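Local structure of kcn28 (Kitasatospora, 6J31) at residues V132-Y137 and F192-A197; R184-V189 and M384-L389; G219-P224 and H260-I265; E310-F313 and P317-V320. The protein belongs to the GT-B class of two-domain proteins, in which two Rossmann-like domains, each built round a parallel sheet, face one another across a cleft. One frame throughout, in Å; residues are numbered along the deposited sequence.

Interaction 1 of 4, residues V132-Y137 and F192-A197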
loop_
_atom_site.group_PDB
_atom_site.type_symbol
_atom_site.label_atom_id
_atom_site.label_comp_id
_atom_site.label_asym_id
_atom_site.label_seq_id
_atom_site.Cartn_x
_atom_site.Cartn_y
_atom_site.Cartn_z
ATOM N N VAL A 132 5.784 6.611 -5.822
ATOM C CA VAL A 132 6.421 7.766 -5.228
ATOM C C VAL A 132 6.049 9.014 -6.021
ATOM O O VAL A 132 5.498 8.944 -7.116
ATOM C CB VAL A 132 7.957 7.593 -5.151
ATOM C CG1 VAL A 132 8.316 6.388 -4.293
ATOM C CG2 VAL A 132 8.544 7.463 -6.553
ATOM N N MET A 133 6.362 10.181 -5.462
ATOM C CA MET A 133 6.060 11.457 -6.103
ATOM C C MET A 133 7.359 12.048 -6.623
ATOM O O MET A 133 8.149 12.591 -5.836
ATOM C CB MET A 133 5.395 12.421 -5.123
ATOM C CG MET A 133 5.842 12.230 -3.691
ATOM S SD MET A 133 4.448 11.787 -2.647
ATOM C CE MET A 133 3.131 12.057 -3.807
ATOM N N PRO A 134 7.629 11.980 -7.922
ATOM C CA PRO A 134 8.904 12.493 -8.424
ATOM C C PRO A 134 8.983 14.004 -8.301
ATOM O O PRO A 134 7.983 14.705 -8.131
ATOM C CB PRO A 134 8.909 12.056 -9.893
ATOM C CG PRO A 134 7.463 11.934 -10.251
ATOM C CD PRO A 134 6.767 11.465 -9.001
ATOM N N GLU A 135 10.212 14.503 -8.401
ATOM C CA GLU A 135 10.488 15.930 -8.314
ATOM C C GLU A 135 9.977 16.649 -9.558
ATOM O O GLU A 135 10.708 17.419 -10.189
ATOM C CB GLU A 135 11.984 16.172 -8.114
ATOM C CG GLU A 135 12.769 14.973 -7.598
ATOM C CD GLU A 135 13.146 14.009 -8.708
ATOM O OE1 GLU A 135 12.882 14.333 -9.887
ATOM O OE2 GLU A 135 13.696 12.929 -8.403
ATOM N N LYS A 136 8.730 16.378 -9.925
ATOM C CA LYS A 136 8.035 17.034 -11.021
ATOM C C LYS A 136 6.554 16.916 -10.704
ATOM O O LYS A 136 5.745 17.754 -11.111
ATOM C CB LYS A 136 8.425 16.412 -12.361
ATOM C CG LYS A 136 9.466 17.243 -13.111
ATOM C CD LYS A 136 10.090 16.482 -14.268
ATOM C CE LYS A 136 11.362 15.765 -13.812
ATOM N NZ LYS A 136 12.200 15.277 -14.948
ATOM N N TYR A 137 6.204 15.847 -9.984
ATOM C CA TYR A 137 4.882 15.750 -9.374
ATOM C C TYR A 137 4.685 16.860 -8.349
ATOM O O TYR A 137 3.585 17.405 -8.207
ATOM C CB TYR A 137 4.713 14.379 -8.714
ATOM C CG TYR A 137 3.408 14.172 -7.959
ATOM C CD1 TYR A 137 3.257 14.628 -6.652
ATOM C CD2 TYR A 137 2.344 13.490 -8.537
ATOM C CE1 TYR A 137 2.081 14.442 -5.955
ATOM C CE2 TYR A 137 1.160 13.292 -7.840
ATOM C CZ TYR A 137 1.036 13.768 -6.549
ATOM O OH TYR A 137 -0.135 13.577 -5.852
ATOM N N PHE A 192 5.010 0.084 -14.256
ATOM C CA PHE A 192 3.752 0.387 -14.932
ATOM C C PHE A 192 2.637 0.790 -13.970
ATOM O O PHE A 192 1.553 1.160 -14.438
ATOM C CB PHE A 192 3.302 -0.787 -15.816
ATOM C CG PHE A 192 3.023 -2.071 -15.077
ATOM C CD1 PHE A 192 1.856 -2.233 -14.343
ATOM C CD2 PHE A 192 3.902 -3.136 -15.161
ATOM C CE1 PHE A 192 1.595 -3.418 -13.677
ATOM C CE2 PHE A 192 3.645 -4.326 -14.498
ATOM C CZ PHE A 192 2.491 -4.466 -13.755
ATOM N N LEU A 193 2.860 0.712 -12.654
ATOM C CA LEU A 193 1.927 1.238 -11.662
ATOM C C LEU A 193 2.409 2.545 -11.043
ATOM O O LEU A 193 1.778 3.044 -10.106
ATOM C CB LEU A 193 1.677 0.209 -10.555
ATOM C CG LEU A 193 0.883 -1.040 -10.942
ATOM C CD1 LEU A 193 0.561 -1.908 -9.724
ATOM C CD2 LEU A 193 -0.390 -0.651 -11.693
ATOM N N GLN A 194 3.490 3.125 -11.571
ATOM C CA GLN A 194 4.020 4.387 -11.080
ATOM C C GLN A 194 3.616 5.500 -12.028
ATOM O O GLN A 194 4.057 5.499 -13.188
ATOM C CB GLN A 194 5.541 4.328 -10.961
ATOM C CG GLN A 194 6.214 5.694 -10.787
ATOM C CD GLN A 194 6.042 6.261 -9.384
ATOM O OE1 GLN A 194 6.383 5.612 -8.396
ATOM N NE2 GLN A 194 5.526 7.476 -9.295
ATOM N N PRO A 195 2.790 6.449 -11.606
ATOM C CA PRO A 195 2.469 7.577 -12.483
ATOM C C PRO A 195 3.719 8.400 -12.760
ATOM O O PRO A 195 4.565 8.587 -11.882
ATOM C CB PRO A 195 1.428 8.373 -11.685
ATOM C CG PRO A 195 0.932 7.437 -10.626
ATOM C CD PRO A 195 2.053 6.494 -10.336
ATOM N N ASP A 196 3.837 8.864 -14.003
ATOM C CA ASP A 196 4.962 9.686 -14.449
ATOM C C ASP A 196 6.302 9.037 -14.115
ATOM O O ASP A 196 7.212 9.668 -13.576
ATOM C CB ASP A 196 4.880 11.094 -13.852
ATOM C CG ASP A 196 3.649 11.850 -14.304
ATOM O OD1 ASP A 196 3.387 11.892 -15.523
ATOM O OD2 ASP A 196 2.943 12.403 -13.439
ATOM N N ALA A 197 6.434 7.759 -14.477
ATOM C CA ALA A 197 7.688 7.058 -14.239
ATOM C C ALA A 197 8.855 7.718 -14.962
ATOM O O ALA A 197 10.012 7.463 -14.609
ATOM C CB ALA A 197 7.556 5.591 -14.658
#
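The side-chain amide of Gln194 pairs with the backbone of Val132 much as a peptide group would, giving and accepting one hydrogen bond at a single residue. Val132 N donates to Gln194 OE1 over 2.8 Å, in the carbonyl plane and on a lone pair, with a C=O...N angle of 119°. In return, Gln194 NE2 donates to Val132 O at 2.6 Å, in the plane of its own amide but tilted 23° from that of the acceptor carbonyl. The other N-H of the amide turns back to its own loop, where Gln194 NE2 meets Pro195 O at 3.0 Å. Three bonds thus fix the rotation of the amide and satisfy both its polar atoms in a buried place. The bend in the chain at chi2 (75°) folds the amide across to Val132. Packing closes in around this clamp: Val132 CG2 lies 3.4 Å from Gln194 OE1, while Pro134 CG rests 4.0 Å from Asp196 O at the more exposed end. Phe205 and Phe207 of strand 205-207 add apolar cover to Val132 and Gln194 respectively. The joined loops follow strands 124-128 and 185-187, neighbours in the N-terminal parallel sheet. Loops at the C-terminal ends of such strands commonly line the pocket of a Rossmann-like domain, and here the side chain of Val132 is about 7 Å from bound (2E,2'E)-3,3'-(1,2-phenylene)di(prop-2-enoic acid).

Interaction 2 of 4, residues R184-V189 and M384-L389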
loop_
_atom_site.group_PDB
_atom_site.type_symbol
_atom_site.label_atom_id
_atom_site.label_comp_id
_atom_site.label_asym_id
_atom_site.label_seq_id
_atom_site.Cartn_x
_atom_site.Cartn_y
_atom_site.Cartn_z
ATOM N N ARG A 184 18.018 6.865 -0.835
ATOM C CA ARG A 184 17.820 5.657 -1.617
ATOM C C ARG A 184 16.421 5.150 -1.320
ATOM O O ARG A 184 15.938 5.274 -0.192
ATOM C CB ARG A 184 18.860 4.578 -1.278
ATOM C CG ARG A 184 20.258 4.902 -1.756
ATOM C CD ARG A 184 21.311 4.008 -1.116
ATOM N NE ARG A 184 22.660 4.500 -1.388
ATOM C CZ ARG A 184 23.279 4.361 -2.556
ATOM N NH1 ARG A 184 22.670 3.745 -3.563
ATOM N NH2 ARG A 184 24.507 4.840 -2.722
ATOM N N SER A 185 15.766 4.584 -2.325
ATOM C CA SER A 185 14.400 4.135 -2.117
ATOM C C SER A 185 14.138 2.861 -2.896
ATOM O O SER A 185 14.502 2.755 -4.071
ATOM C CB SER A 185 13.400 5.216 -2.525
ATOM O OG SER A 185 12.077 4.722 -2.456
ATOM N N LEU A 186 13.503 1.903 -2.233
ATOM C CA LEU A 186 12.995 0.700 -2.875
ATOM C C LEU A 186 11.492 0.889 -3.018
ATOM O O LEU A 186 10.768 0.925 -2.017
ATOM C CB LEU A 186 13.326 -0.550 -2.063
ATOM C CG LEU A 186 14.810 -0.864 -1.874
ATOM C CD1 LEU A 186 14.984 -2.114 -1.036
ATOM C CD2 LEU A 186 15.500 -1.015 -3.215
ATOM N N VAL A 187 11.032 1.052 -4.254
ATOM C CA VAL A 187 9.621 1.287 -4.535
ATOM C C VAL A 187 8.995 -0.070 -4.826
ATOM O O VAL A 187 9.298 -0.700 -5.842
ATOM C CB VAL A 187 9.433 2.261 -5.704
ATOM C CG1 VAL A 187 7.977 2.685 -5.820
ATOM C CG2 VAL A 187 10.335 3.472 -5.535
ATOM N N LEU A 188 8.101 -0.510 -3.949
ATOM C CA LEU A 188 7.573 -1.870 -4.005
ATOM C C LEU A 188 6.401 -1.986 -4.970
ATOM O O LEU A 188 5.412 -2.660 -4.681
ATOM C CB LEU A 188 7.169 -2.291 -2.596
ATOM C CG LEU A 188 8.340 -2.492 -1.624
ATOM C CD1 LEU A 188 7.955 -3.371 -0.437
ATOM C CD2 LEU A 188 9.571 -3.038 -2.340
ATOM N N VAL A 189 6.478 -1.310 -6.112
ATOM C CA VAL A 189 5.481 -1.425 -7.176
ATOM C C VAL A 189 6.219 -1.559 -8.500
ATOM O O VAL A 189 7.383 -1.149 -8.620
ATOM C CB VAL A 189 4.519 -0.209 -7.200
ATOM C CG1 VAL A 189 3.944 0.076 -5.820
ATOM C CG2 VAL A 189 5.222 1.020 -7.732
ATOM N N MET A 384 14.306 -10.837 -3.860
ATOM C CA MET A 384 15.732 -11.126 -3.939
ATOM C C MET A 384 16.519 -9.905 -4.394
ATOM O O MET A 384 17.608 -9.636 -3.873
ATOM C CB MET A 384 15.980 -12.310 -4.874
ATOM C CG MET A 384 15.272 -13.583 -4.431
ATOM S SD MET A 384 15.788 -14.173 -2.805
ATOM C CE MET A 384 14.417 -15.256 -2.406
ATOM N N ARG A 385 15.990 -9.148 -5.358
ATOM C CA ARG A 385 16.702 -7.947 -5.785
ATOM C C ARG A 385 16.725 -6.899 -4.676
ATOM O O ARG A 385 17.749 -6.242 -4.460
ATOM C CB ARG A 385 16.084 -7.373 -7.058
ATOM C CG ARG A 385 16.911 -6.237 -7.638
ATOM C CD ARG A 385 16.209 -5.507 -8.762
ATOM N NE ARG A 385 17.042 -4.419 -9.261
ATOM C CZ ARG A 385 16.648 -3.516 -10.154
ATOM N NH1 ARG A 385 15.425 -3.570 -10.667
ATOM N NH2 ARG A 385 17.480 -2.558 -10.538
ATOM N N ALA A 386 15.608 -6.740 -3.958
ATOM C CA ALA A 386 15.562 -5.774 -2.866
ATOM C C ALA A 386 16.555 -6.136 -1.767
ATOM O O ALA A 386 17.279 -5.270 -1.263
ATOM C CB ALA A 386 14.146 -5.688 -2.304
ATOM N N ALA A 387 16.620 -7.419 -1.403
ATOM C CA ALA A 387 17.581 -7.847 -0.394
ATOM C C ALA A 387 19.014 -7.641 -0.873
ATOM O O ALA A 387 19.880 -7.216 -0.099
ATOM C CB ALA A 387 17.336 -9.310 -0.025
ATOM N N ASP A 388 19.288 -7.930 -2.151
ATOM C CA ASP A 388 20.635 -7.726 -2.678
ATOM C C ASP A 388 21.036 -6.256 -2.625
ATOM O O ASP A 388 22.183 -5.930 -2.297
ATOM C CB ASP A 388 20.738 -8.255 -4.106
ATOM C CG ASP A 388 20.614 -9.766 -4.181
ATOM O OD1 ASP A 388 20.666 -10.430 -3.120
ATOM O OD2 ASP A 388 20.467 -10.290 -5.305
ATOM N N LEU A 389 20.106 -5.352 -2.949
ATOM C CA LEU A 389 20.419 -3.926 -2.908
ATOM C C LEU A 389 20.695 -3.453 -1.484
ATOM O O LEU A 389 21.577 -2.616 -1.262
ATOM C CB LEU A 389 19.284 -3.120 -3.535
ATOM C CG LEU A 389 19.197 -3.229 -5.056
ATOM C CD1 LEU A 389 18.046 -2.390 -5.589
ATOM C CD2 LEU A 389 20.519 -2.812 -5.681
#
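Leu186, Ala386 and Leu389 bring the chain's last helix, 382-391, against the parallel sheet of the N-terminal domain. A return of the C-terminal helix to the first domain is a familiar feature of the GT-B fold. The tight part is small and made by apolar side chains. Leu186, on strand 185-187, points at the helix and divides its two methyls between residues three apart, just under one turn of helix. Its chi1 of -62° carries the branch towards the helix, and chi2 of 179° spreads CD1 towards the small methyl of Ala386 and CD2 towards the longer branch of Leu389. On the buried side Leu186 CD1 sits 3.9 Å from Ala386 CB; Ile125 and Ile127 of the adjoining strand 124-128 also touch Leu186, and Leu24 of helix 22-30 lies on Ala386. The helix changes character on its outer surface, where Met384, Arg385 and Asp388 are exposed. There, charge takes over from methyl packing, with Asp388 OD1 forming a salt bridge to Arg31 NH1. Leu389 stands at the border between the two regimes, partly exposed and also touching Thr206 of strand 205-207; at this border Leu186 CD2 comes to 3.7 Å from Leu389 CD1.

Interaction 3 of 4, residues G219-P224 and H260-I265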
loop_
_atom_site.group_PDB
_atom_site.type_symbol
_atom_site.label_atom_id
_atom_site.label_comp_id
_atom_site.label_asym_id
_atom_site.label_seq_id
_atom_site.Cartn_x
_atom_site.Cartn_y
_atom_site.Cartn_z
ATOM N N GLY A 219 -6.279 -20.720 4.173
ATOM C CA GLY A 219 -7.385 -21.537 3.730
ATOM C C GLY A 219 -7.522 -21.534 2.216
ATOM O O GLY A 219 -7.040 -20.641 1.516
ATOM N N ASP A 220 -8.200 -22.557 1.704
ATOM C CA ASP A 220 -8.413 -22.699 0.274
ATOM C C ASP A 220 -9.889 -22.479 -0.031
ATOM O O ASP A 220 -10.760 -22.850 0.757
ATOM C CB ASP A 220 -7.962 -24.083 -0.196
ATOM C CG ASP A 220 -7.529 -24.100 -1.649
ATOM O OD1 ASP A 220 -8.355 -23.772 -2.527
ATOM O OD2 ASP A 220 -6.352 -24.431 -1.911
ATOM N N TRP A 221 -10.175 -21.882 -1.181
ATOM C CA TRP A 221 -11.547 -21.618 -1.591
ATOM C C TRP A 221 -11.812 -22.272 -2.939
ATOM O O TRP A 221 -11.105 -21.995 -3.913
ATOM C CB TRP A 221 -11.808 -20.110 -1.658
ATOM C CG TRP A 221 -13.249 -19.745 -1.811
ATOM C CD1 TRP A 221 -14.147 -19.517 -0.805
ATOM C CD2 TRP A 221 -13.967 -19.576 -3.036
ATOM N NE1 TRP A 221 -15.378 -19.209 -1.332
ATOM C CE2 TRP A 221 -15.294 -19.240 -2.700
ATOM C CE3 TRP A 221 -13.617 -19.675 -4.386
ATOM C CZ2 TRP A 221 -16.271 -19.004 -3.665
ATOM C CZ3 TRP A 221 -14.586 -19.438 -5.341
ATOM C CH2 TRP A 221 -15.898 -19.106 -4.977
ATOM N N LYS A 222 -12.812 -23.145 -2.989
ATOM C CA LYS A 222 -13.170 -23.865 -4.203
ATOM C C LYS A 222 -14.439 -23.271 -4.804
ATOM O O LYS A 222 -15.400 -22.969 -4.087
ATOM C CB LYS A 222 -13.333 -25.363 -3.930
ATOM C CG LYS A 222 -11.993 -26.066 -3.671
ATOM C CD LYS A 222 -10.986 -25.830 -4.810
ATOM C CE LYS A 222 -11.292 -26.680 -6.044
ATOM N NZ LYS A 222 -10.364 -26.388 -7.183
ATOM N N ARG A 223 -14.420 -23.087 -6.122
ATOM C CA ARG A 223 -15.572 -22.556 -6.835
ATOM C C ARG A 223 -16.775 -23.478 -6.666
ATOM O O ARG A 223 -16.655 -24.691 -6.890
ATOM C CB ARG A 223 -15.269 -22.423 -8.322
ATOM C CG ARG A 223 -16.433 -21.890 -9.132
ATOM C CD ARG A 223 -16.041 -21.653 -10.570
ATOM N NE ARG A 223 -15.807 -22.940 -11.223
ATOM C CZ ARG A 223 -16.746 -23.652 -11.839
ATOM N NH1 ARG A 223 -17.996 -23.218 -11.870
ATOM N NH2 ARG A 223 -16.443 -24.815 -12.402
ATOM N N PRO A 224 -17.934 -22.960 -6.267
ATOM C CA PRO A 224 -19.112 -23.824 -6.123
ATOM C C PRO A 224 -19.494 -24.417 -7.472
ATOM O O PRO A 224 -19.540 -23.715 -8.485
ATOM C CB PRO A 224 -20.191 -22.868 -5.601
ATOM C CG PRO A 224 -19.443 -21.698 -5.052
ATOM C CD PRO A 224 -18.232 -21.562 -5.919
ATOM N N HIS A 260 -21.213 -16.471 -9.622
ATOM C CA HIS A 260 -21.267 -16.546 -8.170
ATOM C C HIS A 260 -20.533 -15.351 -7.591
ATOM O O HIS A 260 -19.376 -15.095 -7.943
ATOM C CB HIS A 260 -20.674 -17.843 -7.625
ATOM C CG HIS A 260 -20.893 -18.017 -6.155
ATOM N ND1 HIS A 260 -22.093 -18.443 -5.628
ATOM C CD2 HIS A 260 -20.079 -17.790 -5.097
ATOM C CE1 HIS A 260 -22.003 -18.489 -4.311
ATOM N NE2 HIS A 260 -20.791 -18.096 -3.964
ATOM N N LEU A 261 -21.209 -14.623 -6.709
ATOM C CA LEU A 261 -20.668 -13.422 -6.092
ATOM C C LEU A 261 -20.154 -13.743 -4.696
ATOM O O LEU A 261 -20.875 -14.326 -3.880
ATOM C CB LEU A 261 -21.736 -12.329 -6.026
ATOM C CG LEU A 261 -21.536 -11.193 -5.022
ATOM C CD1 LEU A 261 -20.274 -10.412 -5.327
ATOM C CD2 LEU A 261 -22.741 -10.274 -5.039
ATOM N N VAL A 262 -18.906 -13.367 -4.432
ATOM C CA VAL A 262 -18.319 -13.414 -3.098
ATOM C C VAL A 262 -18.201 -11.970 -2.643
ATOM O O VAL A 262 -17.354 -11.220 -3.142
ATOM C CB VAL A 262 -16.952 -14.111 -3.081
ATOM C CG1 VAL A 262 -16.326 -13.999 -1.694
ATOM C CG2 VAL A 262 -17.076 -15.562 -3.512
ATOM N N LEU A 263 -19.044 -11.578 -1.701
ATOM C CA LEU A 263 -19.167 -10.188 -1.283
ATOM C C LEU A 263 -18.522 -10.040 0.089
ATOM O O LEU A 263 -19.055 -10.529 1.089
ATOM C CB LEU A 263 -20.639 -9.772 -1.263
ATOM C CG LEU A 263 -20.988 -8.350 -0.827
ATOM C CD1 LEU A 263 -20.019 -7.349 -1.422
ATOM C CD2 LEU A 263 -22.417 -8.014 -1.231
ATOM N N GLN A 264 -17.389 -9.343 0.138
ATOM C CA GLN A 264 -16.688 -9.084 1.389
ATOM C C GLN A 264 -17.076 -7.680 1.835
ATOM O O GLN A 264 -16.728 -6.693 1.181
ATOM C CB GLN A 264 -15.179 -9.234 1.216
ATOM C CG GLN A 264 -14.436 -9.395 2.531
ATOM C CD GLN A 264 -13.252 -8.466 2.664
ATOM O OE1 GLN A 264 -12.135 -8.910 2.943
ATOM N NE2 GLN A 264 -13.484 -7.172 2.477
ATOM N N ILE A 265 -17.793 -7.603 2.955
ATOM C CA ILE A 265 -18.406 -6.367 3.428
ATOM C C ILE A 265 -17.576 -5.646 4.477
ATOM O O ILE A 265 -17.876 -4.481 4.785
ATOM C CB ILE A 265 -19.816 -6.646 3.982
ATOM C CG1 ILE A 265 -19.736 -7.778 5.001
ATOM C CG2 ILE A 265 -20.761 -7.003 2.851
ATOM C CD1 ILE A 265 -21.045 -8.177 5.546
#
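Trp221 and His260 both carry CG opposite the backbone N (chi1 -169° and -172°), which extends each ring from its own segment into the space between the two. The rings meet near Trp221 CZ2, 4.2 Å from His260 CD2, with the histidine carbon at the edge of the indole and close to its plane. Pro224 works differently. Its CG stands 3.9 Å above the centroid of the His260 ring and only 8° off the ring normal, a clean CH-pi contact over one face. The strand concerned, 259-264, belongs to the parallel sheet of the C-terminal Rossmann-like domain, and the loop carrying Trp221 and Pro224 runs from strand 205-207 of the first domain's sheet to strand 229-234 of the second. Two residues along, on the same side of the strand as His260, Val262 sends CG2 to within 3.5 Å of Trp221 CZ2, approaching the six-membered part of the indole obliquely. The polar ends of the two rings share one carboxylate: Trp221 NE1 is hydrogen-bonded to Glu282 OE2, and His260 NE2 to Glu282 OE1. Glu282, on neighbouring strand 281-284, would limit the rotation of both rings and may favour a protonated imidazole.

Interaction 4 of 4, residues E310-F313 and P317-V320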
loop_
_atom_site.group_PDB
_atom_site.type_symbol
_atom_site.label_atom_id
_atom_site.label_comp_id
_atom_site.label_asym_id
_atom_site.label_seq_id
_atom_site.Cartn_x
_atom_site.Cartn_y
_atom_site.Cartn_z
ATOM N N GLU A 310 -2.602 -7.584 -6.106
ATOM C CA GLU A 310 -3.152 -8.926 -5.951
ATOM C C GLU A 310 -3.990 -9.324 -7.164
ATOM O O GLU A 310 -3.972 -10.490 -7.582
ATOM C CB GLU A 310 -3.972 -9.016 -4.669
ATOM C CG GLU A 310 -3.147 -9.395 -3.452
ATOM C CD GLU A 310 -3.925 -9.267 -2.162
ATOM O OE1 GLU A 310 -5.028 -8.681 -2.189
ATOM O OE2 GLU A 310 -3.440 -9.764 -1.124
ATOM N N GLY A 311 -4.732 -8.372 -7.736
ATOM C CA GLY A 311 -5.464 -8.659 -8.961
ATOM C C GLY A 311 -4.542 -8.990 -10.118
ATOM O O GLY A 311 -4.780 -9.945 -10.862
ATOM N N LEU A 312 -3.475 -8.203 -10.279
ATOM C CA LEU A 312 -2.496 -8.456 -11.331
ATOM C C LEU A 312 -1.830 -9.813 -11.153
ATOM O O LEU A 312 -1.676 -10.570 -12.118
ATOM C CB LEU A 312 -1.441 -7.352 -11.324
ATOM C CG LEU A 312 -1.855 -5.996 -11.883
ATOM C CD1 LEU A 312 -0.770 -4.970 -11.632
ATOM C CD2 LEU A 312 -2.122 -6.131 -13.362
ATOM N N PHE A 313 -1.440 -10.142 -9.920
ATOM C CA PHE A 313 -0.767 -11.413 -9.670
ATOM C C PHE A 313 -1.662 -12.590 -10.037
ATOM O O PHE A 313 -1.187 -13.592 -10.584
ATOM C CB PHE A 313 -0.338 -11.491 -8.205
ATOM C CG PHE A 313 0.375 -12.762 -7.847
ATOM C CD1 PHE A 313 1.704 -12.951 -8.193
ATOM C CD2 PHE A 313 -0.285 -13.771 -7.160
ATOM C CE1 PHE A 313 2.360 -14.127 -7.864
ATOM C CE2 PHE A 313 0.363 -14.946 -6.827
ATOM C CZ PHE A 313 1.687 -15.125 -7.179
ATOM N N PRO A 317 -9.251 -9.371 -14.014
ATOM C CA PRO A 317 -9.595 -7.988 -14.357
ATOM C C PRO A 317 -10.352 -7.315 -13.226
ATOM O O PRO A 317 -10.998 -7.968 -12.403
ATOM C CB PRO A 317 -10.471 -8.137 -15.607
ATOM C CG PRO A 317 -11.023 -9.506 -15.519
ATOM C CD PRO A 317 -9.985 -10.348 -14.833
ATOM N N MET A 318 -10.260 -5.987 -13.184
ATOM C CA MET A 318 -10.730 -5.245 -12.026
ATOM C C MET A 318 -11.711 -4.148 -12.416
ATOM O O MET A 318 -11.549 -3.483 -13.442
ATOM C CB MET A 318 -9.546 -4.646 -11.253
ATOM C CG MET A 318 -8.695 -5.714 -10.567
ATOM S SD MET A 318 -7.141 -5.122 -9.877
ATOM C CE MET A 318 -6.071 -5.255 -11.312
ATOM N N VAL A 319 -12.738 -3.982 -11.589
ATOM C CA VAL A 319 -13.592 -2.802 -11.601
ATOM C C VAL A 319 -13.181 -1.955 -10.405
ATOM O O VAL A 319 -13.269 -2.407 -9.258
ATOM C CB VAL A 319 -15.082 -3.177 -11.539
ATOM C CG1 VAL A 319 -15.935 -1.927 -11.416
ATOM C CG2 VAL A 319 -15.482 -3.981 -12.768
ATOM N N VAL A 320 -12.700 -0.744 -10.666
ATOM C CA VAL A 320 -12.055 0.081 -9.653
ATOM C C VAL A 320 -12.985 1.225 -9.274
ATOM O O VAL A 320 -13.551 1.888 -10.150
ATOM C CB VAL A 320 -10.701 0.615 -10.150
ATOM C CG1 VAL A 320 -9.983 1.347 -9.034
ATOM C CG2 VAL A 320 -9.852 -0.520 -10.685
#
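Met318 lies across the gap between strand and helix, its thioether laid against the backbone of Gly311 and Leu312. Its first two torsions send the chain straight out from the strand: CG is anti to the carbonyl carbon at chi1 -69°, and chi2 is extended at 170°. The turn comes at chi3 (-87°), which swings the terminal methyl out of line with the rest of the chain. Sulfur and methyl consequently address different residues. Met318 SD stands 4.0 Å from Gly311 CA, a backbone carbon it can meet directly because glycine carries no side chain there. Met318 CE moves on to the next residue, 4.1 Å from Leu312 N and 4.3 Å from Leu312 CG. Leu312 itself starts out in the other direction, since its CB points away from the strand; the base of its branch, not a methyl tip, provides this contact, while the side chain also touches Leu373 and Leu377 of helix 364-378. The two segments are successive parts of a beta-alpha-beta unit, strand 298-301, helix 305-314 and strand 318-320, in the C-terminal Rossmann-like domain, and the contact draws the end of the helix onto the strand it leads into. All three touching residues are buried, and what holds them together across the two segments is dispersion: a polarisable sulfur and a methyl against carbon and helix backbone, an attraction that depends on closeness of fit far more than on direction.

How the interactions relate
Interactions 1 and 2 belong to the N-terminal domain, interactions 3 and 4 to the C-terminal one, whose sheet both reach with centres about 16 Å apart. Interactions 1 and 3 lie on opposite sides of the chain's centre, about 35 Å apart between centres. Inside the N-terminal domain, Val132 CG1 of interaction 1 touches Val187 CG2 of interaction 2 at 3.8 Å. The domains are bridged where Phe192 CE1 of interaction 1 reaches Leu312 CD1 of interaction 4 at 3.5 Å, linking the loop after strand 185-187 to helix 305-314. Along the chain, interactions 1 and 2 alternate their segments, while interactions 3 and 4 follow one another between residues 189 and 384, so helix 382-391 returns after the second domain is complete.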